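Glycoside hydrolase family 16 protein (Bacteroides ovatus, PDB 7KR6) probably hydrolyses internal glycosidic bonds of mixed-linkage beta-glucans as a family 16 endo-glucanase. Local coordinates at residues W50-H55 with A70-G75; S96-S101 with A128-G133; L118-G123 with D160-V165; M148-Q153 with S190-N195. The protein carries 1 engineered substitution. One frame throughout, in Å; residues are numbered along the deposited sequence.

Contact 1: residues W50-H55 with A70-G75; sequences WTKETH and AHVSVG
Lys-52 and Val-72 touch in the beta-jelly roll typical of family 16 enzymes, where the short strand 51-52 passes close to strand 72-77 without pairing with it; each is hydrogen-bonded to other strands. The tightly packed part is apolar. Val-72 is buried, its side chain touching Leu-83, Leu-85, Ile-99 and Phe-45, and across this base runs the methylene chain of Lys-52. The two side chains slide past each other in opposite directions, with Lys-52 CD 3.7 Å from Val-72 CB and Lys-52 CE 3.9 Å from Val-72 CG1. With CG of Lys-52 anti to its carbonyl carbon (chi1 -53°) and the rest of the chain extended, NZ travels beyond the valine side chain to the backbone. There it donates to Val-72 O over 2.9 Å, from above the carbonyl plane. Phe-45 adds a cation-pi contact to the same lysine, and Ala-69 O a weak hydrogen bond, so the ammonium has polar and aromatic partners on the partly exposed side.

Away from this packed pair the segments part company. Thr-54 and Ala-70 lie exposed, while Glu-53 and His-55 turn to each other, away from 70-75. Glu-53 reaches Arg-98 and Asn-100 through OE2, while its other oxygen receives the imidazole of His-55, a ring stacked on Trp-59 of the glycan pocket. This His-carboxylate bond is short and nearly straight: His-55 NE2 lies 2.6 Å from Glu-53 OE1, in the ring plane and on the oxygen's anti lone pair.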
# COMPACT_ATOMS: atom_id res chain seq x y z
N TRP A 50 -10.27 -26.17 -12.62
CA TRP A 50 -9.23 -25.14 -12.91
C TRP A 50 -9.12 -24.87 -14.40
O TRP A 50 -9.36 -25.79 -15.21
CB TRP A 50 -7.88 -25.59 -12.32
CG TRP A 50 -7.91 -25.91 -10.87
CD1 TRP A 50 -7.91 -27.14 -10.29
CD2 TRP A 50 -8.02 -24.97 -9.78
NE1 TRP A 50 -7.96 -27.04 -8.93
CE2 TRP A 50 -8.00 -25.71 -8.58
CE3 TRP A 50 -8.04 -23.56 -9.72
CZ2 TRP A 50 -8.11 -25.13 -7.31
CZ3 TRP A 50 -8.09 -22.99 -8.46
CH2 TRP A 50 -8.13 -23.75 -7.28
N THR A 51 -8.68 -23.66 -14.75
CA THR A 51 -8.29 -23.23 -16.08
C THR A 51 -6.87 -22.65 -15.98
O THR A 51 -6.67 -21.75 -15.15
CB THR A 51 -9.26 -22.20 -16.63
OG1 THR A 51 -10.55 -22.77 -16.42
CG2 THR A 51 -9.03 -21.81 -18.07
N LYS A 52 -5.97 -23.15 -16.81
CA LYS A 52 -4.66 -22.51 -17.05
C LYS A 52 -4.82 -21.26 -17.90
O LYS A 52 -5.56 -21.27 -18.89
CB LYS A 52 -3.68 -23.49 -17.73
CG LYS A 52 -3.52 -24.81 -17.01
CD LYS A 52 -2.55 -25.71 -17.71
CE LYS A 52 -2.37 -27.05 -17.07
NZ LYS A 52 -1.23 -27.77 -17.70
N GLU A 53 -4.14 -20.18 -17.53
CA GLU A 53 -4.24 -18.88 -18.22
C GLU A 53 -3.08 -18.74 -19.18
O GLU A 53 -1.95 -19.25 -18.88
CB GLU A 53 -4.34 -17.69 -17.24
CG GLU A 53 -5.58 -17.76 -16.40
CD GLU A 53 -5.83 -16.50 -15.58
OE1 GLU A 53 -5.56 -15.42 -16.11
OE2 GLU A 53 -6.23 -16.62 -14.41
N THR A 54 -3.36 -18.03 -20.27
CA THR A 54 -2.40 -17.67 -21.34
C THR A 54 -2.45 -16.17 -21.56
O THR A 54 -3.52 -15.65 -21.92
CB THR A 54 -2.69 -18.37 -22.67
OG1 THR A 54 -2.65 -19.77 -22.42
CG2 THR A 54 -1.66 -17.98 -23.71
N HIS A 55 -1.35 -15.48 -21.32
CA HIS A 55 -1.31 -14.01 -21.50
C HIS A 55 0.11 -13.61 -21.92
O HIS A 55 1.07 -14.28 -21.50
CB HIS A 55 -1.66 -13.25 -20.21
CG HIS A 55 -2.96 -13.60 -19.58
ND1 HIS A 55 -4.17 -13.11 -20.04
CD2 HIS A 55 -3.25 -14.38 -18.50
CE1 HIS A 55 -5.15 -13.57 -19.27
NE2 HIS A 55 -4.60 -14.34 -18.30
N ALA A 70 2.12 -24.51 -20.49
CA ALA A 70 3.28 -25.40 -20.27
C ALA A 70 3.91 -25.15 -18.89
O ALA A 70 4.68 -26.02 -18.43
CB ALA A 70 4.30 -25.21 -21.36
N HIS A 71 3.66 -23.98 -18.29
CA HIS A 71 4.32 -23.64 -17.00
C HIS A 71 3.39 -23.93 -15.83
O HIS A 71 3.65 -23.43 -14.71
CB HIS A 71 4.87 -22.22 -17.11
CG HIS A 71 6.08 -22.20 -17.98
ND1 HIS A 71 6.00 -22.13 -19.38
CD2 HIS A 71 7.40 -22.26 -17.69
CE1 HIS A 71 7.22 -22.14 -19.90
NE2 HIS A 71 8.09 -22.22 -18.89
N VAL A 72 2.31 -24.66 -16.08
CA VAL A 72 1.44 -25.23 -15.03
C VAL A 72 1.53 -26.75 -15.18
O VAL A 72 1.27 -27.26 -16.31
CB VAL A 72 -0.01 -24.74 -15.14
CG1 VAL A 72 -0.83 -25.29 -14.00
CG2 VAL A 72 -0.09 -23.21 -15.18
N SER A 73 1.81 -27.44 -14.08
CA SER A 73 1.84 -28.92 -14.09
C SER A 73 1.42 -29.48 -12.74
O SER A 73 1.40 -28.73 -11.71
CB SER A 73 3.18 -29.43 -14.56
OG SER A 73 4.16 -29.23 -13.57
N VAL A 74 1.07 -30.76 -12.72
CA VAL A 74 0.88 -31.52 -11.46
C VAL A 74 1.96 -32.61 -11.41
O VAL A 74 2.14 -33.32 -12.44
CB VAL A 74 -0.56 -32.08 -11.34
CG1 VAL A 74 -0.65 -33.06 -10.19
CG2 VAL A 74 -1.55 -30.94 -11.12
N GLY A 75 2.69 -32.70 -10.31
CA GLY A 75 3.87 -33.59 -10.25
C GLY A 75 4.24 -33.95 -8.85
O GLY A 75 3.52 -33.62 -7.91

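Contact 2: residues S96-S101 with A128-G133; sequences SGRINS and AFWMMG. With G2F (2-deoxy-2-fluoro-alpha-D-glucopyranose), chain C; BGC (beta-D-glucopyranose), chain B.
Arg-98 meets Trp-130 in the glycan-binding cleft of the jelly roll, reaching over from strand 93-107 to strand 125-133 beside the bound sugars. The two strands are not neighbours, and the arginine bridges them by length: CB leads into CG, which stands anti to the backbone N (chi1 172°), and the chain stays extended through CD to NE, with Trp-59 packing against the arginine. NE forms a salt bridge with Glu-53 OE2, which probably fixes the rotation of the guanidinium. Beyond it CZ comes 3.6 Å from CZ2 of Trp-130, and NH1 approaches that same carbon. This carbon of the indole rim lies over one guanidinium face, offset toward the edge of the group, with the two planes 85° apart.

The tip does the sugar binding. NH2, 3.5 Å from CH2 of Trp-130, also lies near CE of Met-132, whose methyl and sulfur pack on C6 of the beta-D-glucose. Trp-130 works on two fronts: NE1 is tied to Asn-237, while one indole face receives the fluoroglucose, whose C6 is 3.5 Å from CE2, consistent with CH-pi contact. Asn-61 binds both sugar units from outside these strands. At the arginine's end the bond is nearly straight, NH2 donating in the guanidinium plane to O6 of the beta-D-glucose over 3.1 Å, N-H...O angle 167°.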
# COMPACT_ATOMS: atom_id res chain seq x y z
N SER A 96 5.68 -18.12 -17.01
CA SER A 96 5.27 -18.69 -15.72
C SER A 96 3.83 -19.16 -15.83
O SER A 96 3.32 -19.21 -16.96
CB SER A 96 5.45 -17.66 -14.60
OG SER A 96 5.35 -18.30 -13.34
N GLY A 97 3.26 -19.57 -14.70
CA GLY A 97 1.92 -20.17 -14.67
C GLY A 97 0.96 -19.51 -13.73
O GLY A 97 1.35 -18.92 -12.67
N ARG A 98 -0.31 -19.60 -14.12
CA ARG A 98 -1.43 -18.96 -13.39
C ARG A 98 -2.67 -19.80 -13.67
O ARG A 98 -2.91 -20.11 -14.87
CB ARG A 98 -1.66 -17.54 -13.91
CG ARG A 98 -2.91 -16.86 -13.36
CD ARG A 98 -2.84 -15.37 -13.50
NE ARG A 98 -4.14 -14.71 -13.41
CZ ARG A 98 -4.30 -13.42 -13.21
NH1 ARG A 98 -3.27 -12.64 -12.98
NH2 ARG A 98 -5.52 -12.88 -13.25
N ILE A 99 -3.43 -20.12 -12.64
CA ILE A 99 -4.73 -20.82 -12.81
C ILE A 99 -5.82 -20.08 -12.06
O ILE A 99 -5.58 -19.41 -11.04
CB ILE A 99 -4.63 -22.28 -12.35
CG1 ILE A 99 -4.49 -22.38 -10.83
CG2 ILE A 99 -3.54 -23.01 -13.09
CD1 ILE A 99 -4.42 -23.79 -10.27
N ASN A 100 -7.06 -20.37 -12.47
CA ASN A 100 -8.23 -19.89 -11.72
C ASN A 100 -9.34 -20.93 -11.79
O ASN A 100 -9.33 -21.74 -12.72
CB ASN A 100 -8.70 -18.55 -12.30
CG ASN A 100 -9.31 -18.64 -13.69
OD1 ASN A 100 -10.46 -19.07 -13.82
ND2 ASN A 100 -8.55 -18.30 -14.73
N SER A 101 -10.34 -20.76 -10.95
CA SER A 101 -11.55 -21.62 -10.91
C SER A 101 -12.80 -20.84 -11.32
O SER A 101 -13.92 -21.33 -10.97
CB SER A 101 -11.66 -22.30 -9.56
OG SER A 101 -12.01 -21.40 -8.52
N ALA A 128 1.29 -15.42 -5.47
CA ALA A 128 0.05 -14.98 -4.80
C ALA A 128 -0.99 -16.12 -4.78
O ALA A 128 -0.99 -17.02 -5.66
CB ALA A 128 -0.49 -13.73 -5.46
N PHE A 129 -1.80 -16.07 -3.74
CA PHE A 129 -2.98 -16.92 -3.52
C PHE A 129 -4.12 -15.95 -3.27
O PHE A 129 -4.03 -15.18 -2.28
CB PHE A 129 -2.69 -17.83 -2.31
CG PHE A 129 -3.87 -18.59 -1.75
CD1 PHE A 129 -4.89 -19.07 -2.57
CD2 PHE A 129 -3.94 -18.83 -0.40
CE1 PHE A 129 -5.94 -19.79 -2.01
CE2 PHE A 129 -4.98 -19.56 0.16
CZ PHE A 129 -5.98 -20.04 -0.66
N TRP A 130 -5.13 -15.97 -4.13
CA TRP A 130 -6.12 -14.87 -4.12
C TRP A 130 -7.45 -15.31 -4.73
O TRP A 130 -7.59 -16.46 -5.11
CB TRP A 130 -5.49 -13.67 -4.82
CG TRP A 130 -4.96 -13.86 -6.20
CD1 TRP A 130 -3.89 -14.61 -6.60
CD2 TRP A 130 -5.35 -13.09 -7.35
NE1 TRP A 130 -3.63 -14.39 -7.93
CE2 TRP A 130 -4.51 -13.48 -8.40
CE3 TRP A 130 -6.33 -12.12 -7.58
CZ2 TRP A 130 -4.59 -12.87 -9.65
CZ3 TRP A 130 -6.40 -11.55 -8.82
CH2 TRP A 130 -5.55 -11.92 -9.84
N MET A 131 -8.41 -14.40 -4.70
CA MET A 131 -9.80 -14.71 -5.08
C MET A 131 -10.37 -13.50 -5.80
O MET A 131 -10.00 -12.36 -5.45
CB MET A 131 -10.64 -15.05 -3.85
CG MET A 131 -10.21 -16.28 -3.13
SD MET A 131 -10.93 -16.41 -1.49
CE MET A 131 -12.68 -16.03 -1.68
N MET A 132 -11.27 -13.73 -6.77
CA MET A 132 -12.07 -12.62 -7.34
C MET A 132 -13.52 -13.04 -7.43
O MET A 132 -13.80 -14.24 -7.43
CB MET A 132 -11.61 -12.17 -8.72
CG MET A 132 -10.29 -11.39 -8.72
SD MET A 132 -9.80 -10.65 -10.29
CE MET A 132 -9.08 -12.04 -11.14
N GLY A 133 -14.40 -12.06 -7.51
CA GLY A 133 -15.84 -12.34 -7.63
C GLY A 133 -16.16 -13.11 -8.89
O GLY A 133 -15.70 -12.79 -9.97
C1 G2F C . -4.64 -8.29 -6.40
C2 G2F C . -4.34 -7.34 -7.51
C3 G2F C . -4.05 -8.06 -8.81
C4 G2F C . -2.87 -8.98 -8.57
C5 G2F C . -3.30 -9.98 -7.46
C6 G2F C . -2.32 -11.07 -7.10
O3 G2F C . -3.80 -7.12 -9.85
O4 G2F C . -2.55 -9.64 -9.85
O5 G2F C . -3.64 -9.31 -6.23
O6 G2F C . -0.99 -10.48 -6.85
F2 G2F C . -5.40 -6.39 -7.59
C2 BGC B . -4.42 -5.71 -11.68
C3 BGC B . -5.62 -5.50 -12.63
C4 BGC B . -6.18 -6.81 -13.16
C5 BGC B . -6.52 -7.79 -12.01
C6 BGC B . -6.98 -9.15 -12.45
C1 BGC B . -4.87 -6.72 -10.66
O2 BGC B . -3.96 -4.52 -11.10
O3 BGC B . -5.13 -4.63 -13.66
O4 BGC B . -7.36 -6.53 -13.95
O5 BGC B . -5.31 -7.96 -11.21
O6 BGC B . -5.97 -9.80 -13.26

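Contact 3: residues L118-G123 with D160-V165; sequences LPKTNG and DSEKQV
Two surface loops of the jelly roll meet here: the connection between strands 112-117 and 125-133, carrying Lys-120 to Asn-122, and the Asx turn that leads into strand 164-171, carrying Ser-161 and Glu-162. At the surface a salt bridge joins them, Lys-120 NZ lying 3.0 Å from Glu-162 OE2. The ammonium meets that oxygen from 47° out of the carboxylate plane. A bend at the last torsion of the lysine (chi4 -67°) turns NZ toward it. Both ends have a second partner in the 190-195 loop, Gln-192 O for the ammonium and Ser-190 OG for OE1 of the glutamate, which should hold the ion pair in place despite its exposure.

Beside the ion pair, Asn-122 ND2 stands 3.1 Å from Ser-161 OG, and a water also links the loops, accepting from Asn-122 N and hydrogen-bonded to Ser-161 OG at 2.7 Å. The buried member is Thr-121, whose OG1 lies 3.5 Å from Ser-161 O and is hydrogen-bonded to Gln-192 NE2. The 160-162 backbone is itself held by the Asx turn: Glu-162 N donates to Asp-160 OD1 over 2.9 Å, meeting that oxygen on its anti side, 31° out of the carboxylate plane.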
# COMPACT_ATOMS: atom_id res chain seq x y z
N LEU A 118 6.98 -21.95 -1.24
CA LEU A 118 7.31 -20.75 -2.03
C LEU A 118 8.81 -20.78 -2.32
O LEU A 118 9.61 -21.14 -1.46
CB LEU A 118 6.94 -19.49 -1.24
CG LEU A 118 5.45 -19.24 -1.09
CD1 LEU A 118 5.18 -18.05 -0.19
CD2 LEU A 118 4.80 -19.10 -2.47
N PRO A 119 9.20 -20.30 -3.51
CA PRO A 119 10.60 -20.05 -3.84
C PRO A 119 11.06 -18.82 -3.04
O PRO A 119 10.27 -18.00 -2.57
CB PRO A 119 10.56 -19.69 -5.33
CG PRO A 119 9.22 -19.03 -5.47
CD PRO A 119 8.29 -19.78 -4.53
N LYS A 120 12.37 -18.69 -2.90
CA LYS A 120 12.97 -17.39 -2.52
C LYS A 120 12.57 -16.32 -3.54
O LYS A 120 12.88 -16.45 -4.73
CB LYS A 120 14.48 -17.61 -2.34
CG LYS A 120 14.74 -18.44 -1.09
CD LYS A 120 16.16 -18.55 -0.68
CE LYS A 120 16.36 -19.69 0.29
NZ LYS A 120 15.69 -19.46 1.59
N THR A 121 11.90 -15.27 -3.07
CA THR A 121 11.33 -14.26 -3.98
C THR A 121 12.32 -13.14 -4.27
O THR A 121 12.10 -12.41 -5.28
CB THR A 121 10.03 -13.67 -3.40
OG1 THR A 121 10.24 -13.12 -2.09
CG2 THR A 121 8.95 -14.72 -3.39
N ASN A 122 13.33 -12.97 -3.41
CA ASN A 122 14.27 -11.82 -3.50
C ASN A 122 14.65 -11.57 -4.97
O ASN A 122 15.11 -12.51 -5.65
CB ASN A 122 15.51 -11.96 -2.59
CG ASN A 122 16.09 -10.59 -2.28
OD1 ASN A 122 16.34 -9.82 -3.17
ND2 ASN A 122 16.07 -10.16 -1.03
N GLY A 123 14.47 -10.33 -5.45
CA GLY A 123 14.88 -9.95 -6.82
C GLY A 123 13.79 -10.07 -7.86
O GLY A 123 14.09 -10.04 -9.06
N ASP A 160 12.59 -8.04 5.32
CA ASP A 160 13.09 -9.41 5.09
C ASP A 160 12.17 -10.03 4.04
O ASP A 160 11.03 -10.41 4.41
CB ASP A 160 13.13 -10.16 6.41
CG ASP A 160 13.62 -11.59 6.32
OD1 ASP A 160 13.66 -12.17 5.20
OD2 ASP A 160 13.99 -12.13 7.39
N SER A 161 12.66 -10.19 2.82
CA SER A 161 11.87 -10.76 1.70
C SER A 161 11.35 -12.16 2.01
O SER A 161 10.33 -12.55 1.39
CB SER A 161 12.63 -10.72 0.43
OG SER A 161 13.80 -11.52 0.51
N GLU A 162 11.97 -12.92 2.93
CA GLU A 162 11.52 -14.30 3.21
C GLU A 162 10.36 -14.29 4.21
O GLU A 162 9.70 -15.35 4.34
CB GLU A 162 12.66 -15.19 3.73
CG GLU A 162 13.70 -15.42 2.65
CD GLU A 162 14.72 -16.48 3.02
OE1 GLU A 162 14.47 -17.27 3.96
OE2 GLU A 162 15.73 -16.56 2.30
N LYS A 163 10.15 -13.20 4.92
CA LYS A 163 9.15 -13.12 6.00
C LYS A 163 8.02 -12.15 5.67
O LYS A 163 6.97 -12.25 6.34
CB LYS A 163 9.79 -12.72 7.33
CG LYS A 163 10.79 -13.75 7.83
CD LYS A 163 11.22 -13.52 9.24
CE LYS A 163 12.47 -14.30 9.60
NZ LYS A 163 12.92 -13.90 10.96
N GLN A 164 8.20 -11.24 4.72
CA GLN A 164 7.25 -10.11 4.54
C GLN A 164 6.07 -10.54 3.68
O GLN A 164 6.26 -10.83 2.46
CB GLN A 164 7.94 -8.89 3.95
CG GLN A 164 6.97 -7.73 3.96
CD GLN A 164 7.57 -6.53 3.29
OE1 GLN A 164 8.54 -5.96 3.79
NE2 GLN A 164 7.02 -6.21 2.14
N VAL A 165 4.89 -10.51 4.28
CA VAL A 165 3.66 -10.90 3.58
C VAL A 165 2.79 -9.66 3.40
O VAL A 165 2.68 -8.84 4.32
CB VAL A 165 2.89 -11.98 4.36
CG1 VAL A 165 1.58 -12.29 3.68
CG2 VAL A 165 3.72 -13.23 4.52
O HOH W 1 13.46 -13.95 -0.58

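Contact 4: residues M148-Q153 with S190-N195; sequences MAMGEQ and SLQDGN. Engineered in segment 148-153: Ala-149 (natural residue Glu).
This is a buried sulfur-centred contact between the end of strand 144-150 in the jelly roll and the irregular loop joining strands 179-186 and 197-203. Met-150 points into that loop and meets Leu-191 and Gln-192. Leucine and methionine cross at about a right angle; CB and CD1 of Leu-191 each lie 3.9 Å from SD of Met-150. Leu-118 and Val-165 also pack on the methionine.

Gln-192 and Met-150 approach from opposite directions, the glutamine chain extended beyond CG and bringing its amide nitrogen up to the thioether. Gln-192 NE2 gives a weak hydrogen bond to Met-150 SD at 3.5 Å. Since the methionine bends at its last torsion (chi3 80°), its methyl also turns to the amide, CE being 3.4 Å from NE2. The amide thus faces both Thr-121 OG1, its stronger partner, and the sulfur.

The loop is shaped by local turns. An Asx turn follows the glutamine, with Asn-195 N donating to Asp-193 OD1. Before the glutamine an ST turn closes as Gln-192 N donates to Ser-190 OG over 2.9 Å, at an N-H...O angle of 157°.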
# COMPACT_ATOMS: atom_id res chain seq x y z
N MET A 148 -2.65 -13.92 0.28
CA MET A 148 -1.20 -13.83 0.53
C MET A 148 -0.53 -13.46 -0.78
O MET A 148 -0.85 -14.00 -1.82
CB MET A 148 -0.69 -15.18 1.04
CG MET A 148 0.85 -15.35 1.16
SD MET A 148 1.72 -15.66 -0.38
CE MET A 148 1.22 -17.34 -0.77
N ALA A 149 0.43 -12.55 -0.68
CA ALA A 149 1.43 -12.29 -1.71
C ALA A 149 2.75 -12.07 -1.01
O ALA A 149 2.77 -11.52 0.10
CB ALA A 149 1.06 -11.10 -2.53
N MET A 150 3.82 -12.51 -1.64
CA MET A 150 5.19 -12.13 -1.18
C MET A 150 5.91 -11.51 -2.36
O MET A 150 5.47 -11.61 -3.52
CB MET A 150 5.95 -13.33 -0.64
CG MET A 150 5.26 -13.93 0.55
SD MET A 150 6.21 -15.13 1.49
CE MET A 150 7.22 -14.00 2.46
N GLY A 151 7.02 -10.83 -2.08
CA GLY A 151 7.83 -10.25 -3.17
C GLY A 151 7.79 -8.73 -3.19
O GLY A 151 8.35 -8.14 -4.13
N GLU A 152 7.10 -8.06 -2.26
CA GLU A 152 6.89 -6.59 -2.37
C GLU A 152 8.22 -5.84 -2.33
O GLU A 152 9.14 -6.29 -1.60
CB GLU A 152 5.97 -6.12 -1.25
CG GLU A 152 5.33 -4.76 -1.51
CD GLU A 152 6.10 -3.58 -0.91
OE1 GLU A 152 6.03 -2.50 -1.46
OE2 GLU A 152 6.85 -3.80 0.05
N GLN A 153 8.30 -4.72 -3.06
CA GLN A 153 9.49 -3.82 -3.17
C GLN A 153 10.14 -3.60 -1.79
O GLN A 153 11.37 -3.75 -1.68
CB GLN A 153 9.04 -2.48 -3.76
CG GLN A 153 10.13 -1.43 -3.93
CD GLN A 153 9.64 -0.23 -4.71
OE1 GLN A 153 8.64 -0.27 -5.40
NE2 GLN A 153 10.37 0.86 -4.63
N SER A 190 10.95 -17.64 8.28
CA SER A 190 10.95 -17.67 6.80
C SER A 190 9.79 -18.55 6.28
O SER A 190 9.56 -19.66 6.85
CB SER A 190 12.25 -18.17 6.25
OG SER A 190 12.15 -18.41 4.87
N LEU A 191 9.05 -18.05 5.29
CA LEU A 191 8.03 -18.81 4.53
C LEU A 191 8.64 -19.36 3.26
O LEU A 191 7.92 -20.02 2.51
CB LEU A 191 6.84 -17.90 4.23
CG LEU A 191 6.12 -17.43 5.48
CD1 LEU A 191 5.10 -16.36 5.07
CD2 LEU A 191 5.42 -18.61 6.19
N GLN A 192 9.96 -19.19 3.09
CA GLN A 192 10.65 -19.49 1.82
C GLN A 192 11.83 -20.41 2.18
O GLN A 192 12.95 -20.11 1.78
CB GLN A 192 11.06 -18.23 1.07
CG GLN A 192 9.88 -17.35 0.69
CD GLN A 192 10.29 -16.01 0.11
OE1 GLN A 192 11.47 -15.76 -0.12
NE2 GLN A 192 9.33 -15.10 -0.03
N ASP A 193 11.51 -21.44 2.94
CA ASP A 193 12.46 -22.22 3.78
C ASP A 193 12.47 -23.67 3.28
O ASP A 193 12.91 -24.52 4.04
CB ASP A 193 12.05 -22.20 5.25
CG ASP A 193 10.67 -22.77 5.58
OD1 ASP A 193 9.82 -22.80 4.66
OD2 ASP A 193 10.44 -23.14 6.78
N GLY A 194 11.90 -23.95 2.11
CA GLY A 194 11.83 -25.33 1.58
C GLY A 194 10.75 -26.18 2.24
O GLY A 194 10.76 -27.40 1.99
N ASN A 195 9.84 -25.58 3.01
CA ASN A 195 8.71 -26.30 3.64
C ASN A 195 7.38 -25.69 3.17
O ASN A 195 7.36 -24.54 2.68
CB ASN A 195 8.76 -26.28 5.16
CG ASN A 195 9.97 -27.01 5.71
OD1 ASN A 195 10.62 -26.51 6.61
ND2 ASN A 195 10.28 -28.18 5.16

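Overall arrangement
Contacts 1 and 2 meet through neighbouring strands 51-52 and 93-107, their centres 11 Å apart and Glu-53 of contact 1 holding Arg-98 of contact 2, so a second-shell carboxylate probably positions a residue that binds the sugar. Contacts 3 and 4 nearly coincide, with centres only 4 Å apart; they interleave along the chain, and Ser-190 and Gln-192 serve both. This pair is remote from contact 1, whose centre lies about 23 and 21 Å from those of contacts 3 and 4. Strands 125-133 and 144-150 connect the two groups: Phe-129 N probably donates to Met-148 O, and Ala-128 of the pocket packs on the engineered Ala-149. The side chains of Met-150 and Thr-121 are about 10 and 11 Å from the fluoroglucose.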